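Local coordinates for sugar-binding transport ATP-binding protein (Pyrococcus horikoshii, PDB 1V43) that binds ATP and probably hydrolyses it to power sugar uptake, as the ATPase subunit of an ABC transporter, at residues E15-R20 with L54-G59; G37-L42 with A182-L187; L250-S253 with Y258-G261. All coordinates share one frame; numbering follows the deposited sequence.

Interactions 1 and 2 are buried contacts inside the ABC ATPase domain. Interaction 3 is partly buried and lies in the OB-type domain, with its centre about 40 Å from that of interaction 2. Interactions 1 and 2 share no strand or helix, but strand 39-43 of interaction 2 and helix 50-58 of interaction 1 follow each other in the chain. Each of these two sets a strand against a helix, and the contact is mainly through side chains: a methionine in interaction 1, a phenylalanine ring in interaction 2. Interaction 3 joins two strands of a hairpin. Backbone hydrogen bonds hold it, with apolar packing on the V252 and L259 side.

Interaction 1. Residues E15-R20 with L54-G59; sequences ENLTKR and LRMIAG
Strand 17-20, with L17 and K19, passes M56 of helix 54-58 with the short axes 10.6 Å apart at their closest and their directions 111° apart. The nearest CA atoms, those of K19 and M56, are 8.8 Å apart, and the M56 side chain reaches across toward the strand. Its chain leaves the helix extended and bends at the last torsion (chi3 -81°), which lays SD and CE against the strand. L17 meets it tip to tip, with L17 CD1 3.7 Å from M56 CE. K19 uses the root of its chain: K19 CB is 3.8 Å from M56 SD. T18, between them, points away from the helix. The contact ties the antiparallel sheet of the ABC ATPase domain to helix 50-58, whose first turn belongs to the Walker A P-loop. K19 lies near T52 and F21, both of which bind ATP in this protein, though this chain holds no ATP in this model; it makes a cation-pi contact with F21, and its NZ is hydrogen-bonded to O of E62. V27 of strand 24-34 packs on both K19 and M56. G59, with positive phi, is the C-prime residue of a Schellman motif that ends the helix. Its N makes a weak bond to M56 O at 3.1 Å, while L60 N pairs with R55 O.

Interaction 2. Residues G37-L42 with A182-L187; sequences GEFLVL and AEIKKL
F39 is the residue of 37-42 that meets I184 and K185 of helix 182-187. G37 and E38, in the loop before the strand, lead up to it. At F39 the CA is 8.0 Å from that of K185, and the ring reaches across the gap. CG is anti to the backbone N (chi1 -163°), which swings the ring toward the helix. I184 CG2 sits in the ring plane at its edge, 4.0 Å from F39 CE1 and 4.2 Å from F39 CZ. The ring and the I184 side chain cross at about a right angle. K185 approaches obliquely with its aliphatic part, its CD 3.8 Å from F39 CD1. The two helix residues thus touch adjoining atoms of one ring. All three residues are buried. This packs helix 174-191 against the central mixed sheet of the P-loop NTPase core. The bends of K185 at chi2 and chi4 let CD lie by the F39 ring while NZ reaches the carbonyl O of M208, to which it is hydrogen-bonded. M208 also packs on F39 and I184. Beyond F39, L40, V41 and L42 carry the strand onward. Through its backbone bonds strand 39-43 pairs with the parallel strands 194-199 and 211-216. On the helix, F316 of the second subunit packs on A182, K185 and K186.

Interaction 3. Residues L250-S253 with Y258-G261; sequences LEVS and YLEG
V252 carries the tightly packed part of this contact, against L259, E260 and G261. Its CG2 lies 3.6 Å from L259 CD2, and the two side chains cross obliquely. Its CB comes within 3.4 Å of E260 O. Its other methyl, CG1, is 3.8 Å from the CA of G261. G261 has no side chain, and the two backbones come close here: the CA atoms of V252 and G261 are 4.5 Å apart. F286 of the neighbouring strand 283-288 packs on both V252 and L259 and extends the apolar side. F264 also touches V252.

Next to this packing, S253 and E260 form an antiparallel hydrogen-bonded pair. S253 N gives a nearly straight bond to E260 O, 3.0 Å long with 168° at the hydrogen. E260 N returns one to S253 O at 3.1 Å. That bond is more bent, at 148°. The CA of L259 adds a C-H...O contact to the same S253 O, so two donors converge on this oxygen.

The side chains of this pair are looser, and both residues are partly exposed. E260 doubles back at chi2, which carries its carboxylate over to S253. Even so, E260 OE2 lies 3.9 Å from S253 CB and 4.0 Å from S253 OG, a loose contact. E251 turns its end away from the second strand, and its carboxylate forms salt bridges with K365 and R262.

The strand directions differ by 123°, well short of antiparallel, so the pair is strongly twisted. Strands 248-255 and 258-261 form a beta hairpin in an antiparallel sheet, as expected of the MalK-type OB fold to which these residues are assigned.

Interaction 1. Residues E15-R20 with L54-G59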
loop_
_atom_site.group_PDB
_atom_site.type_symbol
_atom_site.label_atom_id
_atom_site.label_comp_id
_atom_site.label_asym_id
_atom_site.label_seq_id
_atom_site.Cartn_x
_atom_site.Cartn_y
_atom_site.Cartn_z
ATOM N N GLU A 15 8.177 23.848 -23.549
ATOM C CA GLU A 15 7.790 23.827 -24.968
ATOM C C GLU A 15 8.567 22.851 -25.793
ATOM O O GLU A 15 9.790 22.957 -25.883
ATOM C CB GLU A 15 7.990 25.178 -25.645
ATOM C CG GLU A 15 7.308 26.360 -25.039
ATOM C CD GLU A 15 7.180 27.494 -26.050
ATOM O OE1 GLU A 15 8.123 27.720 -26.849
ATOM O OE2 GLU A 15 6.131 28.159 -26.039
ATOM N N ASN A 16 7.852 21.925 -26.420
ATOM C CA ASN A 16 8.469 20.916 -27.273
ATOM C C ASN A 16 9.780 20.452 -26.675
ATOM O O ASN A 16 10.797 20.384 -27.365
ATOM C CB ASN A 16 8.710 21.487 -28.674
ATOM C CG ASN A 16 9.145 20.421 -29.671
ATOM O OD1 ASN A 16 10.277 19.914 -29.624
ATOM N ND2 ASN A 16 8.238 20.062 -30.569
ATOM N N LEU A 17 9.752 20.149 -25.382
ATOM C CA LEU A 17 10.936 19.693 -24.663
ATOM C C LEU A 17 11.255 18.249 -24.999
ATOM O O LEU A 17 10.415 17.357 -24.837
ATOM C CB LEU A 17 10.725 19.779 -23.145
ATOM C CG LEU A 17 11.468 20.761 -22.241
ATOM C CD1 LEU A 17 11.520 20.163 -20.831
ATOM C CD2 LEU A 17 12.868 21.030 -22.749
ATOM N N THR A 18 12.481 18.021 -25.445
ATOM C CA THR A 18 12.934 16.683 -25.771
ATOM C C THR A 18 14.318 16.493 -25.170
ATOM O O THR A 18 15.106 17.437 -25.074
ATOM C CB THR A 18 13.043 16.468 -27.301
ATOM O OG1 THR A 18 11.736 16.453 -27.891
ATOM C CG2 THR A 18 13.756 15.166 -27.597
ATOM N N LYS A 19 14.608 15.266 -24.766
ATOM C CA LYS A 19 15.907 14.941 -24.210
ATOM C C LYS A 19 16.303 13.536 -24.642
ATOM O O LYS A 19 15.688 12.568 -24.217
ATOM C CB LYS A 19 15.868 15.008 -22.677
ATOM C CG LYS A 19 17.174 14.625 -22.010
ATOM C CD LYS A 19 18.298 15.550 -22.434
ATOM C CE LYS A 19 19.563 15.249 -21.667
ATOM N NZ LYS A 19 20.529 16.366 -21.788
ATOM N N ARG A 20 17.315 13.413 -25.492
ATOM C CA ARG A 20 17.753 12.078 -25.898
ATOM C C ARG A 20 19.197 11.800 -25.513
ATOM O O ARG A 20 20.101 12.525 -25.909
ATOM C CB ARG A 20 17.577 11.859 -27.407
ATOM C CG ARG A 20 18.097 12.971 -28.284
ATOM C CD ARG A 20 18.070 12.558 -29.747
ATOM N NE ARG A 20 18.026 13.719 -30.632
ATOM C CZ ARG A 20 16.917 14.398 -30.913
ATOM N NH1 ARG A 20 15.756 14.028 -30.383
ATOM N NH2 ARG A 20 16.965 15.454 -31.716
ATOM N N LEU A 54 12.246 16.885 -14.479
ATOM C CA LEU A 54 12.508 17.706 -13.300
ATOM C C LEU A 54 13.921 18.296 -13.362
ATOM O O LEU A 54 14.109 19.480 -13.084
ATOM C CB LEU A 54 12.361 16.900 -12.007
ATOM C CG LEU A 54 12.217 17.753 -10.740
ATOM C CD1 LEU A 54 10.854 18.420 -10.758
ATOM C CD2 LEU A 54 12.349 16.893 -9.490
ATOM N N ARG A 55 14.896 17.470 -13.741
ATOM C CA ARG A 55 16.288 17.894 -13.843
ATOM C C ARG A 55 16.487 18.981 -14.903
ATOM O O ARG A 55 17.299 19.878 -14.716
ATOM C CB ARG A 55 17.194 16.678 -14.121
ATOM C CG ARG A 55 17.313 15.739 -12.912
ATOM C CD ARG A 55 18.096 14.462 -13.208
ATOM N NE ARG A 55 19.434 14.722 -13.743
ATOM C CZ ARG A 55 20.488 15.112 -13.026
ATOM N NH1 ARG A 55 20.398 15.298 -11.713
ATOM N NH2 ARG A 55 21.647 15.313 -13.634
ATOM N N MET A 56 15.752 18.911 -16.010
ATOM C CA MET A 56 15.859 19.951 -17.024
ATOM C C MET A 56 15.241 21.237 -16.455
ATOM O O MET A 56 15.753 22.338 -16.674
ATOM C CB MET A 56 15.126 19.559 -18.314
ATOM C CG MET A 56 15.816 18.473 -19.136
ATOM S SD MET A 56 15.060 18.225 -20.768
ATOM C CE MET A 56 13.655 17.168 -20.351
ATOM N N ILE A 57 14.133 21.102 -15.733
ATOM C CA ILE A 57 13.501 22.280 -15.129
ATOM C C ILE A 57 14.483 22.932 -14.148
ATOM O O ILE A 57 14.594 24.153 -14.095
ATOM C CB ILE A 57 12.192 21.912 -14.375
ATOM C CG1 ILE A 57 11.125 21.451 -15.374
ATOM C CG2 ILE A 57 11.697 23.107 -13.577
ATOM C CD1 ILE A 57 9.786 21.092 -14.739
ATOM N N ALA A 58 15.209 22.105 -13.391
ATOM C CA ALA A 58 16.183 22.601 -12.421
ATOM C C ALA A 58 17.425 23.173 -13.107
ATOM O O ALA A 58 18.117 24.015 -12.544
ATOM C CB ALA A 58 16.589 21.476 -11.467
ATOM N N GLY A 59 17.704 22.717 -14.325
ATOM C CA GLY A 59 18.870 23.209 -15.027
ATOM C C GLY A 59 20.089 22.331 -14.802
ATOM O O GLY A 59 21.201 22.678 -15.198
#

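Interaction 2. Residues G37-L42 with A182-L187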
loop_
_atom_site.group_PDB
_atom_site.type_symbol
_atom_site.label_atom_id
_atom_site.label_comp_id
_atom_site.label_asym_id
_atom_site.label_seq_id
_atom_site.Cartn_x
_atom_site.Cartn_y
_atom_site.Cartn_z
ATOM N N GLY A 37 1.422 28.885 -9.072
ATOM C CA GLY A 37 0.906 28.482 -7.788
ATOM C C GLY A 37 0.276 27.111 -7.687
ATOM O O GLY A 37 -0.244 26.785 -6.626
ATOM N N GLU A 38 0.285 26.296 -8.741
ATOM C CA GLU A 38 -0.335 24.980 -8.578
ATOM C C GLU A 38 0.689 23.946 -8.124
ATOM O O GLU A 38 1.889 24.182 -8.160
ATOM C CB GLU A 38 -1.022 24.475 -9.858
ATOM C CG GLU A 38 -0.086 23.944 -10.944
ATOM C CD GLU A 38 -0.825 23.293 -12.116
ATOM O OE1 GLU A 38 -0.240 23.233 -13.220
ATOM O OE2 GLU A 38 -1.977 22.826 -11.943
ATOM N N PHE A 39 0.178 22.816 -7.666
ATOM C CA PHE A 39 1.005 21.712 -7.223
ATOM C C PHE A 39 0.848 20.678 -8.320
ATOM O O PHE A 39 -0.178 20.017 -8.400
ATOM C CB PHE A 39 0.478 21.144 -5.901
ATOM C CG PHE A 39 1.472 20.304 -5.172
ATOM C CD1 PHE A 39 1.882 20.650 -3.889
ATOM C CD2 PHE A 39 2.033 19.188 -5.773
ATOM C CE1 PHE A 39 2.830 19.902 -3.225
ATOM C CE2 PHE A 39 2.985 18.432 -5.106
ATOM C CZ PHE A 39 3.384 18.790 -3.830
ATOM N N LEU A 40 1.828 20.573 -9.205
ATOM C CA LEU A 40 1.721 19.593 -10.270
ATOM C C LEU A 40 2.568 18.372 -9.968
ATOM O O LEU A 40 3.754 18.497 -9.695
ATOM C CB LEU A 40 2.177 20.175 -11.603
ATOM C CG LEU A 40 2.288 19.112 -12.712
ATOM C CD1 LEU A 40 0.886 18.666 -13.154
ATOM C CD2 LEU A 40 3.060 19.674 -13.895
ATOM N N VAL A 41 1.951 17.197 -10.007
ATOM C CA VAL A 41 2.687 15.959 -9.784
ATOM C C VAL A 41 2.982 15.293 -11.124
ATOM O O VAL A 41 2.102 15.197 -11.985
ATOM C CB VAL A 41 1.888 14.927 -8.947
ATOM C CG1 VAL A 41 2.647 13.604 -8.927
ATOM C CG2 VAL A 41 1.683 15.430 -7.523
ATOM N N LEU A 42 4.230 14.879 -11.318
ATOM C CA LEU A 42 4.602 14.157 -12.523
ATOM C C LEU A 42 4.611 12.704 -12.024
ATOM O O LEU A 42 5.454 12.314 -11.208
ATOM C CB LEU A 42 5.983 14.571 -13.019
ATOM C CG LEU A 42 6.202 16.045 -13.355
ATOM C CD1 LEU A 42 7.623 16.224 -13.893
ATOM C CD2 LEU A 42 5.148 16.521 -14.355
ATOM N N ALA A 182 0.443 15.356 3.695
ATOM C CA ALA A 182 -0.460 16.396 4.163
ATOM C C ALA A 182 0.306 17.654 4.547
ATOM O O ALA A 182 -0.094 18.762 4.196
ATOM C CB ALA A 182 -1.272 15.894 5.357
ATOM N N GLU A 183 1.389 17.487 5.296
ATOM C CA GLU A 183 2.208 18.622 5.718
ATOM C C GLU A 183 2.704 19.417 4.493
ATOM O O GLU A 183 2.491 20.611 4.393
ATOM C CB GLU A 183 3.396 18.102 6.528
ATOM C CG GLU A 183 4.351 19.167 7.028
ATOM C CD GLU A 183 3.685 20.164 7.943
ATOM O OE1 GLU A 183 2.620 19.828 8.511
ATOM O OE2 GLU A 183 4.231 21.281 8.106
ATOM N N ILE A 184 3.340 18.737 3.546
ATOM C CA ILE A 184 3.843 19.404 2.354
ATOM C C ILE A 184 2.732 20.093 1.528
ATOM O O ILE A 184 2.873 21.265 1.160
ATOM C CB ILE A 184 4.664 18.410 1.500
ATOM C CG1 ILE A 184 6.013 18.170 2.192
ATOM C CG2 ILE A 184 4.866 18.943 0.059
ATOM C CD1 ILE A 184 6.783 16.956 1.689
ATOM N N LYS A 185 1.626 19.390 1.289
ATOM C CA LYS A 185 0.515 19.936 0.520
ATOM C C LYS A 185 -0.081 21.195 1.165
ATOM O O LYS A 185 -0.273 22.217 0.497
ATOM C CB LYS A 185 -0.572 18.865 0.319
ATOM C CG LYS A 185 -1.743 19.311 -0.583
ATOM C CD LYS A 185 -1.252 20.140 -1.777
ATOM C CE LYS A 185 -2.384 20.652 -2.648
ATOM N NZ LYS A 185 -2.823 19.655 -3.649
ATOM N N LYS A 186 -0.359 21.143 2.466
ATOM C CA LYS A 186 -0.908 22.317 3.147
ATOM C C LYS A 186 0.049 23.500 3.099
ATOM O O LYS A 186 -0.375 24.636 2.932
ATOM C CB LYS A 186 -1.217 22.009 4.601
ATOM C CG LYS A 186 -2.367 21.058 4.839
ATOM C CD LYS A 186 -2.435 20.874 6.343
ATOM C CE LYS A 186 -3.482 19.905 6.791
ATOM N NZ LYS A 186 -3.319 19.728 8.269
ATOM N N LEU A 187 1.340 23.226 3.277
ATOM C CA LEU A 187 2.354 24.266 3.216
ATOM C C LEU A 187 2.339 24.942 1.835
ATOM O O LEU A 187 2.366 26.169 1.731
ATOM C CB LEU A 187 3.735 23.666 3.465
ATOM C CG LEU A 187 4.912 24.621 3.257
ATOM C CD1 LEU A 187 4.857 25.687 4.333
ATOM C CD2 LEU A 187 6.243 23.869 3.302
#

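Interaction 3. Residues L250-S253 with Y258-G261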
loop_
_atom_site.group_PDB
_atom_site.type_symbol
_atom_site.label_atom_id
_atom_site.label_comp_id
_atom_site.label_asym_id
_atom_site.label_seq_id
_atom_site.Cartn_x
_atom_site.Cartn_y
_atom_site.Cartn_z
ATOM N N LEU A 250 -11.057 -6.181 -19.670
ATOM C CA LEU A 250 -11.501 -7.384 -20.362
ATOM C C LEU A 250 -11.717 -7.182 -21.854
ATOM O O LEU A 250 -12.371 -6.237 -22.280
ATOM C CB LEU A 250 -12.802 -7.899 -19.739
ATOM C CG LEU A 250 -12.760 -8.259 -18.257
ATOM C CD1 LEU A 250 -14.068 -8.926 -17.860
ATOM C CD2 LEU A 250 -11.588 -9.175 -17.988
ATOM N N GLU A 251 -11.172 -8.096 -22.642
ATOM C CA GLU A 251 -11.300 -8.046 -24.093
ATOM C C GLU A 251 -12.704 -8.489 -24.498
ATOM O O GLU A 251 -13.131 -9.577 -24.141
ATOM C CB GLU A 251 -10.254 -8.969 -24.711
ATOM C CG GLU A 251 -10.073 -8.831 -26.199
ATOM C CD GLU A 251 -8.883 -9.633 -26.698
ATOM O OE1 GLU A 251 -8.686 -9.696 -27.929
ATOM O OE2 GLU A 251 -8.144 -10.196 -25.856
ATOM N N VAL A 252 -13.433 -7.646 -25.225
ATOM C CA VAL A 252 -14.781 -8.010 -25.652
ATOM C C VAL A 252 -15.147 -7.566 -27.081
ATOM O O VAL A 252 -14.429 -6.786 -27.709
ATOM C CB VAL A 252 -15.848 -7.453 -24.682
ATOM C CG1 VAL A 252 -15.580 -7.962 -23.272
ATOM C CG2 VAL A 252 -15.863 -5.939 -24.726
ATOM N N SER A 253 -16.269 -8.082 -27.581
ATOM C CA SER A 253 -16.754 -7.749 -28.918
ATOM C C SER A 253 -18.066 -6.985 -28.801
ATOM O O SER A 253 -18.903 -7.317 -27.962
ATOM C CB SER A 253 -16.965 -9.023 -29.736
ATOM O OG SER A 253 -15.734 -9.689 -29.951
ATOM N N TYR A 258 -24.836 -4.611 -27.050
ATOM C CA TYR A 258 -24.303 -5.376 -25.929
ATOM C C TYR A 258 -22.835 -5.688 -26.155
ATOM O O TYR A 258 -22.307 -5.512 -27.251
ATOM C CB TYR A 258 -25.068 -6.691 -25.793
ATOM C CG TYR A 258 -25.090 -7.478 -27.087
ATOM C CD1 TYR A 258 -23.978 -8.214 -27.504
ATOM C CD2 TYR A 258 -26.201 -7.427 -27.933
ATOM C CE1 TYR A 258 -23.973 -8.875 -28.736
ATOM C CE2 TYR A 258 -26.203 -8.082 -29.163
ATOM C CZ TYR A 258 -25.090 -8.802 -29.559
ATOM O OH TYR A 258 -25.093 -9.435 -30.781
ATOM N N LEU A 259 -22.186 -6.155 -25.099
ATOM C CA LEU A 259 -20.785 -6.534 -25.150
ATOM C C LEU A 259 -20.764 -7.998 -24.763
ATOM O O LEU A 259 -21.592 -8.444 -23.971
ATOM C CB LEU A 259 -19.964 -5.734 -24.131
ATOM C CG LEU A 259 -19.822 -4.229 -24.345
ATOM C CD1 LEU A 259 -19.376 -3.547 -23.053
ATOM C CD2 LEU A 259 -18.833 -3.980 -25.473
ATOM N N GLU A 260 -19.834 -8.752 -25.324
ATOM C CA GLU A 260 -19.735 -10.154 -24.979
ATOM C C GLU A 260 -18.265 -10.536 -24.947
ATOM O O GLU A 260 -17.497 -10.180 -25.844
ATOM C CB GLU A 260 -20.519 -11.011 -25.983
ATOM C CG GLU A 260 -19.826 -11.284 -27.305
ATOM C CD GLU A 260 -18.832 -12.425 -27.203
ATOM O OE1 GLU A 260 -19.225 -13.507 -26.711
ATOM O OE2 GLU A 260 -17.666 -12.242 -27.618
ATOM N N GLY A 261 -17.875 -11.228 -23.884
ATOM C CA GLY A 261 -16.497 -11.651 -23.732
ATOM C C GLY A 261 -16.409 -13.159 -23.633
ATOM O O GLY A 261 -17.362 -13.867 -23.964
#